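Local coordinates for putative P450-like enzyme (Streptomyces himastatinicus ATCC 53653, PDB 5Z9I), which is a haem-binding member of the cytochrome P450 family and probably acts as a monooxygenase in secondary metabolism, at residues 46-51 and 287-292; 52-57 and 293-298. The protein carries 1 engineered substitution. All blocks are in the same frame, centred on the assembly; numbering follows the deposited sequence.

Interaction 1: residues 46-51 and 287-292; sequences AILSNP and VGRATN. With HEM (protoporphyrin IX containing Fe), chain B.
The methyl CD2 of Leu-48 lies over one face of the Arg-289 guanidinium, 3.5 Å from NH2, and the two side chains cross at about a right angle. The same methyl also meets CG2 of Val-287 at 3.8 Å, so a single leucine branch, at the end of helix 41-48, touches both the charged group and the valine two residues before it on strand 287-291. Ile-47 adds a looser contact from its CG2 to CG of Arg-289.

The polar link between the segments is made by water. One molecule donates to the carbonyl O of Ile-47 and accepts from NE of Arg-289; a second joins O of Leu-48 to NH2 in the same manner. Across the guanidinium the haem propionate is held in a bidentate, side-by-side fashion by two nearly straight bonds, NH1 to O1A (2.9 Å) and NH2 to O2A (3.0 Å, 175°), with the carboxylate carbon CGA in the guanidinium plane. This is the arginine-propionate pairing of the P450 fold, made from a strand of its mixed beta-sheet beside the haem; Arg-87, His-83 and His-345 also hydrogen-bond to the haem.

A bend at chi2 (-56°) folds the arginine chain so that NH1 also reaches back to the carbonyl O of Gly-288 at 3.0 Å, approaching from above the carbonyl plane. With all three nitrogens engaged, rotation of the guanidinium is restricted, and its positive charge probably offsets that of the propionate. A leucine in place of Arg-289 would probably leave this propionate without its paired donors and both waters without their link to the strand. Val-287 extends the haem contact on the apolar side, its CG1 resting 3.9 Å from CBA of the propionate arm.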
loop_
_atom_site.group_PDB
_atom_site.type_symbol
_atom_site.label_atom_id
_atom_site.label_comp_id
_atom_site.label_asym_id
_atom_site.label_seq_id
_atom_site.Cartn_x
_atom_site.Cartn_y
_atom_site.Cartn_z
ATOM N N ALA A 46 -2.059 -13.263 15.084
ATOM C CA ALA A 46 -1.851 -14.706 15.059
ATOM C C ALA A 46 -2.109 -15.272 13.669
ATOM O O ALA A 46 -1.380 -16.153 13.217
ATOM C CB ALA A 46 -2.739 -15.401 16.086
ATOM N N ILE A 47 -3.129 -14.762 12.982
ATOM C CA ILE A 47 -3.426 -15.241 11.638
ATOM C C ILE A 47 -2.276 -14.920 10.693
ATOM O O ILE A 47 -1.754 -15.808 10.021
ATOM C CB ILE A 47 -4.735 -14.650 11.087
ATOM C CG1 ILE A 47 -5.939 -15.419 11.649
ATOM C CG2 ILE A 47 -4.759 -14.736 9.566
ATOM C CD1 ILE A 47 -7.281 -14.674 11.511
ATOM N N LEU A 48 -1.869 -13.656 10.660
ATOM C CA LEU A 48 -0.809 -13.232 9.745
ATOM C C LEU A 48 0.505 -13.980 10.040
ATOM O O LEU A 48 1.337 -14.178 9.145
ATOM C CB LEU A 48 -0.593 -11.718 9.833
ATOM C CG LEU A 48 -1.811 -10.868 9.437
ATOM C CD1 LEU A 48 -1.538 -9.368 9.609
ATOM C CD2 LEU A 48 -2.270 -11.186 8.027
ATOM N N SER A 49 0.669 -14.392 11.301
ATOM C CA SER A 49 1.847 -15.133 11.721
ATOM C C SER A 49 1.791 -16.625 11.410
ATOM O O SER A 49 2.768 -17.348 11.664
ATOM C CB SER A 49 2.072 -14.950 13.224
ATOM O OG SER A 49 2.924 -13.854 13.438
ATOM N N ASN A 50 0.660 -17.076 10.865
ATOM C CA ASN A 50 0.398 -18.502 10.643
ATOM C C ASN A 50 0.066 -18.816 9.182
ATOM O O ASN A 50 -1.050 -19.242 8.868
ATOM C CB ASN A 50 -0.757 -18.957 11.542
ATOM C CG ASN A 50 -0.793 -20.476 11.762
ATOM O OD1 ASN A 50 -0.131 -21.252 11.070
ATOM N ND2 ASN A 50 -1.609 -20.894 12.702
ATOM N N PRO A 51 1.039 -18.621 8.284
ATOM C CA PRO A 51 0.779 -18.767 6.848
ATOM C C PRO A 51 0.471 -20.206 6.422
ATOM O O PRO A 51 -0.099 -20.404 5.363
ATOM C CB PRO A 51 2.084 -18.271 6.206
ATOM C CG PRO A 51 3.129 -18.557 7.258
ATOM C CD PRO A 51 2.447 -18.297 8.569
ATOM N N VAL A 287 -6.430 -7.353 4.470
ATOM C CA VAL A 287 -5.736 -8.288 3.580
ATOM C C VAL A 287 -6.427 -9.647 3.555
ATOM O O VAL A 287 -7.003 -10.092 4.543
ATOM C CB VAL A 287 -4.242 -8.475 3.962
ATOM C CG1 VAL A 287 -3.517 -7.114 4.014
ATOM C CG2 VAL A 287 -4.090 -9.264 5.256
ATOM N N GLY A 288 -6.385 -10.290 2.400
ATOM C CA GLY A 288 -7.102 -11.532 2.189
ATOM C C GLY A 288 -6.266 -12.737 2.546
ATOM O O GLY A 288 -5.067 -12.780 2.288
ATOM N N ARG A 289 -6.912 -13.711 3.166
ATOM C CA ARG A 289 -6.314 -15.015 3.424
ATOM C C ARG A 289 -7.306 -16.114 3.036
ATOM O O ARG A 289 -8.520 -15.870 2.973
ATOM C CB ARG A 289 -5.913 -15.150 4.894
ATOM C CG ARG A 289 -4.736 -14.254 5.320
ATOM C CD ARG A 289 -3.507 -14.503 4.449
ATOM N NE ARG A 289 -2.314 -13.862 4.977
ATOM C CZ ARG A 289 -1.829 -12.693 4.558
ATOM N NH1 ARG A 289 -2.433 -12.016 3.593
ATOM N NH2 ARG A 289 -0.723 -12.204 5.103
ATOM N N ALA A 290 -6.791 -17.311 2.770
ATOM C CA ALA A 290 -7.638 -18.495 2.524
ATOM C C ALA A 290 -7.266 -19.619 3.495
ATOM O O ALA A 290 -6.093 -19.897 3.688
ATOM C CB ALA A 290 -7.498 -18.966 1.071
ATOM N N THR A 291 -8.240 -20.274 4.117
ATOM C CA THR A 291 -7.879 -21.296 5.099
ATOM C C THR A 291 -7.578 -22.634 4.435
ATOM O O THR A 291 -8.291 -23.067 3.530
ATOM C CB THR A 291 -8.973 -21.497 6.156
ATOM O OG1 THR A 291 -10.220 -21.768 5.508
ATOM C CG2 THR A 291 -9.103 -20.265 7.024
ATOM N N ASN A 292 -6.512 -23.285 4.894
ATOM C CA ASN A 292 -6.109 -24.585 4.357
ATOM C C ASN A 292 -6.768 -25.732 5.107
ATOM O O ASN A 292 -6.979 -26.798 4.547
ATOM C CB ASN A 292 -4.589 -24.747 4.403
ATOM C CG ASN A 292 -3.874 -23.887 3.388
ATOM O OD1 ASN A 292 -4.416 -23.550 2.335
ATOM N ND2 ASN A 292 -2.641 -23.531 3.695
HETATM C CHA HEM B . 3.296 -6.095 1.361
HETATM C CHB HEM B . 1.288 -2.168 3.032
HETATM C CHC HEM B . 4.439 0.461 0.572
HETATM C CHD HEM B . 5.858 -3.458 -1.621
HETATM C C1A HEM B . 2.539 -5.239 2.074
HETATM C C2A HEM B . 1.581 -5.654 2.968
HETATM C C3A HEM B . 1.008 -4.549 3.417
HETATM C C4A HEM B . 1.601 -3.475 2.800
HETATM C CMA HEM B . -0.087 -4.432 4.412
HETATM C CAA HEM B . 1.274 -7.081 3.347
HETATM C CBA HEM B . 0.095 -7.717 2.640
HETATM C CGA HEM B . -0.241 -9.097 3.126
HETATM O O1A HEM B . -0.975 -9.802 2.491
HETATM O O2A HEM B . 0.186 -9.542 4.154
HETATM C C1B HEM B . 2.006 -1.108 2.493
HETATM C C2B HEM B . 1.742 0.210 2.811
HETATM C C3B HEM B . 2.612 0.948 2.129
HETATM C C4B HEM B . 3.438 0.042 1.396
HETATM C CMB HEM B . 0.672 0.680 3.721
HETATM C CAB HEM B . 2.844 2.381 2.101
HETATM C CBB HEM B . 2.337 3.223 2.934
HETATM C C1C HEM B . 5.116 -0.372 -0.251
HETATM C C2C HEM B . 6.069 -0.019 -1.152
HETATM C C3C HEM B . 6.444 -1.140 -1.787
HETATM C C4C HEM B . 5.710 -2.163 -1.253
HETATM C CMC HEM B . 6.560 1.355 -1.376
HETATM C CAC HEM B . 7.468 -1.370 -2.798
HETATM C CBC HEM B . 8.362 -0.510 -3.159
HETATM C C1D HEM B . 5.257 -4.482 -0.955
HETATM C C2D HEM B . 5.488 -5.831 -1.338
HETATM C C3D HEM B . 4.802 -6.561 -0.513
HETATM C C4D HEM B . 4.140 -5.652 0.380
HETATM C CMD HEM B . 6.345 -6.322 -2.450
HETATM C CAD HEM B . 4.716 -8.045 -0.560
HETATM C CBD HEM B . 5.604 -8.738 0.431
HETATM C CGD HEM B . 5.368 -10.207 0.511
HETATM O O1D HEM B . 4.338 -10.748 0.198
HETATM O O2D HEM B . 6.237 -10.904 0.914
HETATM N NA HEM B . 2.529 -3.907 1.970
HETATM N NB HEM B . 3.014 -1.158 1.664
HETATM N NC HEM B . 4.910 -1.668 -0.324
HETATM N ND HEM B . 4.446 -4.414 0.069
HETATM FE FE HEM B . 3.822 -2.899 0.920
HETATM O O HOH W 1 -1.393 -15.821 7.208
HETATM O O HOH W 2 0.907 -14.450 6.219
HETATM O O HOH W 3 1.735 -2.576 -0.465
#

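Interaction 2: residues 52-57 and 293-298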
loop_
_atom_site.group_PDB
_atom_site.type_symbol
_atom_site.label_atom_id
_atom_site.label_comp_id
_atom_site.label_asym_id
_atom_site.label_seq_id
_atom_site.Cartn_x
_atom_site.Cartn_y
_atom_site.Cartn_z
ATOM N N LYS A 52 0.833 -21.190 7.235
ATOM C CA LYS A 52 0.619 -22.588 6.856
ATOM C C LYS A 52 -0.856 -23.016 6.961
ATOM O O LYS A 52 -1.284 -23.919 6.257
ATOM C CB LYS A 52 1.523 -23.513 7.692
ATOM C CG LYS A 52 3.017 -23.241 7.424
ATOM C CD LYS A 52 3.958 -24.034 8.329
ATOM C CE LYS A 52 4.803 -24.985 7.479
ATOM N NZ LYS A 52 5.919 -25.632 8.222
ATOM N N VAL A 53 -1.638 -22.375 7.821
ATOM C CA VAL A 53 -3.079 -22.593 7.791
ATOM C C VAL A 53 -3.771 -21.438 7.065
ATOM O O VAL A 53 -4.738 -21.656 6.330
ATOM C CB VAL A 53 -3.669 -22.772 9.213
ATOM C CG1 VAL A 53 -3.158 -21.739 10.117
ATOM C CG2 VAL A 53 -5.177 -22.699 9.197
ATOM N N PHE A 54 -3.270 -20.213 7.241
ATOM C CA PHE A 54 -3.881 -19.063 6.577
ATOM C C PHE A 54 -3.056 -18.631 5.382
ATOM O O PHE A 54 -2.145 -17.819 5.490
ATOM C CB PHE A 54 -4.080 -17.913 7.564
ATOM C CG PHE A 54 -4.968 -18.277 8.713
ATOM C CD1 PHE A 54 -6.345 -18.340 8.551
ATOM C CD2 PHE A 54 -4.430 -18.603 9.937
ATOM C CE1 PHE A 54 -7.167 -18.695 9.600
ATOM C CE2 PHE A 54 -5.250 -18.947 11.001
ATOM C CZ PHE A 54 -6.626 -18.996 10.829
ATOM N N SER A 55 -3.406 -19.204 4.235
ATOM C CA SER A 55 -2.660 -19.080 2.986
ATOM C C SER A 55 -2.865 -17.720 2.340
ATOM O O SER A 55 -3.958 -17.147 2.442
ATOM C CB SER A 55 -3.096 -20.190 2.022
ATOM O OG SER A 55 -2.604 -19.978 0.707
ATOM N N SER A 56 -1.835 -17.214 1.660
ATOM C CA SER A 56 -1.985 -15.975 0.884
ATOM C C SER A 56 -2.408 -16.275 -0.571
ATOM O O SER A 56 -2.574 -15.366 -1.401
ATOM C CB SER A 56 -0.687 -15.155 0.906
ATOM O OG SER A 56 -0.469 -14.513 2.178
ATOM N N ASP A 57 -2.585 -17.556 -0.873
ATOM C CA ASP A 57 -2.934 -17.993 -2.228
ATOM C C ASP A 57 -4.454 -17.936 -2.407
ATOM O O ASP A 57 -5.125 -18.950 -2.608
ATOM C CB ASP A 57 -2.396 -19.404 -2.492
ATOM C CG ASP A 57 -2.715 -19.907 -3.886
ATOM O OD1 ASP A 57 -3.214 -19.123 -4.732
ATOM O OD2 ASP A 57 -2.446 -21.095 -4.133
ATOM N N SER A 293 -7.086 -25.502 6.375
ATOM C CA SER A 293 -7.808 -26.471 7.184
ATOM C C SER A 293 -8.873 -25.770 8.023
ATOM O O SER A 293 -8.966 -24.528 8.016
ATOM C CB SER A 293 -6.848 -27.236 8.097
ATOM O OG SER A 293 -6.390 -26.417 9.161
ATOM N N GLU A 294 -9.678 -26.558 8.736
ATOM C CA GLU A 294 -10.604 -26.001 9.727
ATOM C C GLU A 294 -9.841 -25.354 10.876
ATOM O O GLU A 294 -8.845 -25.894 11.356
ATOM C CB GLU A 294 -11.550 -27.068 10.278
ATOM C CG GLU A 294 -12.934 -27.066 9.643
ATOM C CD GLU A 294 -14.007 -27.603 10.577
ATOM O OE1 GLU A 294 -13.735 -27.731 11.793
ATOM O OE2 GLU A 294 -15.127 -27.887 10.097
ATOM N N VAL A 295 -10.297 -24.175 11.295
ATOM C CA VAL A 295 -9.654 -23.439 12.382
ATOM C C VAL A 295 -10.675 -22.830 13.346
ATOM O O VAL A 295 -11.817 -22.554 12.969
ATOM C CB VAL A 295 -8.788 -22.287 11.865
ATOM C CG1 VAL A 295 -7.559 -22.109 12.751
ATOM C CG2 VAL A 295 -8.408 -22.497 10.437
ATOM N N GLU A 296 -10.252 -22.590 14.581
ATOM C CA GLU A 296 -11.072 -21.822 15.499
ATOM C C GLU A 296 -10.354 -20.514 15.771
ATOM O O GLU A 296 -9.234 -20.505 16.280
ATOM C CB GLU A 296 -11.342 -22.588 16.803
ATOM N N VAL A 297 -10.989 -19.410 15.396
ATOM C CA VAL A 297 -10.449 -18.089 15.672
ATOM C C VAL A 297 -11.329 -17.458 16.737
ATOM O O VAL A 297 -12.544 -17.373 16.560
ATOM C CB VAL A 297 -10.414 -17.213 14.419
ATOM C CG1 VAL A 297 -9.573 -15.990 14.667
ATOM C CG2 VAL A 297 -9.867 -18.011 13.261
ATOM N N ALA A 298 -10.715 -17.038 17.838
ATOM C CA ALA A 298 -11.460 -16.621 19.016
ATOM C C ALA A 298 -12.441 -17.732 19.384
ATOM O O ALA A 298 -12.033 -18.853 19.712
ATOM C CB ALA A 298 -12.189 -15.287 18.771
#
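The backbones of 52-57 and 293-298 draw closest at Val-53 and Ser-293, whose CA atoms lie 6.1 Å apart, while strands 54-55 and 295-297 belong to different sheets. Strand 54-55 borders 287-291 in the mixed sheet, whereas 295-297 pairs with 300-302 in a separate hairpin, and between these two segments the contact is made by side chains.

Val-53 and Val-295 reach toward each other tip to tip, CG2 to CG2 at 3.5 Å, tighter than usual for two methyl groups. With CG2 anti to the backbone N, Val-53 places this methyl also over the centre of its neighbour's ring, 4.1 Å above the plane of Phe-54. Phe-54 approaches Val-295 from the opposite direction, its CZ meeting CG1 at 3.8 Å, and the same ring atom lies 4.2 Å from CG2 of Val-297. CG1 of Val-295 and CG2 of Val-297 both come to the ring obliquely. Ile-47 of helix 41-48 touches Phe-54 and Val-297 alike. At the margin, OG of Ser-293 lies 3.9 Å from Val-53 CG2.

Being made of branched methyls and one aromatic ring, the contact probably rests on shape fit and van der Waals packing, with Phe-54 and Val-297 buried, rather than on directed polar bonds.

Overall arrangement
The centres of interactions 1 and 2 lie 5 Å apart, and both chain segments run directly on from one contact to the next: 46-51 into 52-57, and 287-292 into 293-298. Antiparallel pairing of strands 54-55 and 287-291 joins them, with probable hydrogen bonds from Asn-292 N to Val-53 O and from Ser-55 N to Ala-290 O, each 2.8 Å. Interaction 1 meets the haem directly, whereas the side chain of Phe-54 in interaction 2 remains about 10 Å from it. Segment 52-57 nonetheless packs against the haem-binding arginine, as Ser-56 OG lies 3.3 Å from Arg-289 CZ. Polar haem binding thus gives way to apolar contact away from the cofactor.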